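Local coordinates for MUTM (fpg) protein (PDB 1EE8), which belongs to the formamidopyrimidine-DNA glycosylase family, whose members combine an N-terminal domain, an H2TH domain and a zinc finger, at residues 48-53 against 116-121. Sequence-based numbering, arbitrary orientation.
Sequences DRRGKF and PLLLRL
In R50, CG stands anti to the backbone N (chi1 -172°) and the chain bends at chi2 (74°), which runs its aliphatic part past L121 in the opposite direction to that leucine; F53, with CG anti to its carbonyl carbon (chi1 -65°), sends its ring toward the short helix 117-120. The methyl CD1 of L118 touches both, 3.6 Å from CB of R50 and 3.5 Å from CD1 of F53, the L118 and F53 side chains meeting at a slant. At the ring edge lie L117 CD2, 3.9 Å from F53 CE1, and L121 CD1, which also packs 3.5 Å from R50 CG. Beyond this apolar patch the R50 guanidinium lays one face over L121 CB, while its charge is met by a salt bridge to E124 and a hydrogen bond to the carbonyl of G122. E124 also pairs with R49, whose NH2 donates to a lone pair of G51 O, in the carbonyl plane, at 2.9 Å. G51, whose positive phi favours glycine, brings its backbone N to 3.9 Å from L121 CD1. The arrangement exemplifies a beta hairpin whose strands 42-50 and 53-58, in the family's N-terminal domain, are joined through a type II' turn, R50 to F53, packed against a short helix that follows the sheet.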
# COMPACT_ATOMS: atom_id res chain seq x y z
N ASP A 48 -2.52 11.36 -16.25
CA ASP A 48 -1.75 11.22 -17.48
C ASP A 48 -2.20 9.99 -18.27
O ASP A 48 -2.95 9.15 -17.78
CB ASP A 48 -0.26 11.09 -17.18
CG ASP A 48 0.29 12.29 -16.43
OD1 ASP A 48 -0.05 13.43 -16.79
OD2 ASP A 48 1.08 12.08 -15.49
N ARG A 49 -1.73 9.92 -19.51
CA ARG A 49 -2.04 8.80 -20.38
C ARG A 49 -0.77 8.42 -21.11
O ARG A 49 -0.07 9.27 -21.66
CB ARG A 49 -3.11 9.15 -21.42
CG ARG A 49 -3.38 8.00 -22.40
CD ARG A 49 -4.22 8.45 -23.60
NE ARG A 49 -3.53 9.46 -24.40
CZ ARG A 49 -2.43 9.22 -25.11
NH1 ARG A 49 -1.87 10.20 -25.81
NH2 ARG A 49 -1.90 8.01 -25.14
N ARG A 50 -0.48 7.13 -21.10
CA ARG A 50 0.67 6.60 -21.80
C ARG A 50 0.05 5.44 -22.56
O ARG A 50 -0.47 4.50 -21.94
CB ARG A 50 1.73 6.10 -20.82
CG ARG A 50 3.04 5.72 -21.48
CD ARG A 50 3.83 6.94 -21.92
NE ARG A 50 5.09 6.57 -22.57
CZ ARG A 50 5.20 6.24 -23.85
NH1 ARG A 50 4.13 6.22 -24.64
NH2 ARG A 50 6.39 5.91 -24.35
N GLY A 51 0.07 5.51 -23.88
CA GLY A 51 -0.53 4.46 -24.68
C GLY A 51 -2.01 4.38 -24.32
O GLY A 51 -2.74 5.38 -24.40
N LYS A 52 -2.44 3.20 -23.90
CA LYS A 52 -3.83 2.98 -23.51
C LYS A 52 -4.00 3.01 -22.01
O LYS A 52 -5.08 2.72 -21.49
CB LYS A 52 -4.31 1.62 -24.02
CG LYS A 52 -4.30 1.48 -25.52
CD LYS A 52 -4.67 0.08 -25.94
CE LYS A 52 -4.53 -0.09 -27.44
NZ LYS A 52 -4.63 -1.52 -27.83
N PHE A 53 -2.94 3.36 -21.29
CA PHE A 53 -3.01 3.42 -19.84
C PHE A 53 -3.39 4.79 -19.32
O PHE A 53 -3.00 5.81 -19.88
CB PHE A 53 -1.68 3.04 -19.19
CG PHE A 53 -1.25 1.63 -19.43
CD1 PHE A 53 -0.40 1.32 -20.49
CD2 PHE A 53 -1.66 0.61 -18.57
CE1 PHE A 53 0.04 0.02 -20.68
CE2 PHE A 53 -1.23 -0.70 -18.77
CZ PHE A 53 -0.38 -0.99 -19.82
N PRO A 116 5.29 -3.93 -17.24
CA PRO A 116 6.39 -3.73 -18.19
C PRO A 116 6.02 -3.12 -19.54
O PRO A 116 6.82 -2.39 -20.13
CB PRO A 116 7.00 -5.13 -18.30
CG PRO A 116 5.85 -6.03 -17.98
CD PRO A 116 5.19 -5.34 -16.83
N LEU A 117 4.82 -3.41 -20.04
CA LEU A 117 4.40 -2.84 -21.33
C LEU A 117 4.54 -1.33 -21.26
O LEU A 117 4.94 -0.67 -22.22
CB LEU A 117 2.95 -3.21 -21.63
CG LEU A 117 2.34 -2.51 -22.86
CD1 LEU A 117 3.14 -2.86 -24.10
CD2 LEU A 117 0.88 -2.93 -23.03
N LEU A 118 4.22 -0.79 -20.09
CA LEU A 118 4.28 0.64 -19.86
C LEU A 118 5.71 1.18 -19.99
O LEU A 118 5.92 2.37 -20.22
CB LEU A 118 3.72 0.93 -18.46
CG LEU A 118 3.28 2.34 -18.10
CD1 LEU A 118 2.43 2.92 -19.21
CD2 LEU A 118 2.52 2.28 -16.79
N LEU A 119 6.69 0.29 -19.85
CA LEU A 119 8.10 0.67 -19.94
C LEU A 119 8.67 0.62 -21.35
O LEU A 119 9.65 1.31 -21.64
CB LEU A 119 8.94 -0.22 -19.03
CG LEU A 119 8.79 -0.00 -17.53
CD1 LEU A 119 9.60 -1.05 -16.78
CD2 LEU A 119 9.26 1.40 -17.17
N ARG A 120 8.08 -0.18 -22.22
CA ARG A 120 8.57 -0.30 -23.58
C ARG A 120 7.73 0.41 -24.64
O ARG A 120 8.08 0.42 -25.81
CB ARG A 120 8.70 -1.78 -23.96
CG ARG A 120 7.41 -2.56 -23.88
CD ARG A 120 7.51 -3.83 -24.70
NE ARG A 120 6.28 -4.62 -24.69
CZ ARG A 120 5.88 -5.37 -23.67
NH1 ARG A 120 4.74 -6.05 -23.76
NH2 ARG A 120 6.61 -5.45 -22.57
N LEU A 121 6.61 1.01 -24.23
CA LEU A 121 5.75 1.71 -25.18
C LEU A 121 6.55 2.66 -26.06
O LEU A 121 7.46 3.34 -25.59
CB LEU A 121 4.67 2.50 -24.45
CG LEU A 121 3.55 1.69 -23.78
CD1 LEU A 121 2.63 2.65 -23.03
CD2 LEU A 121 2.78 0.90 -24.82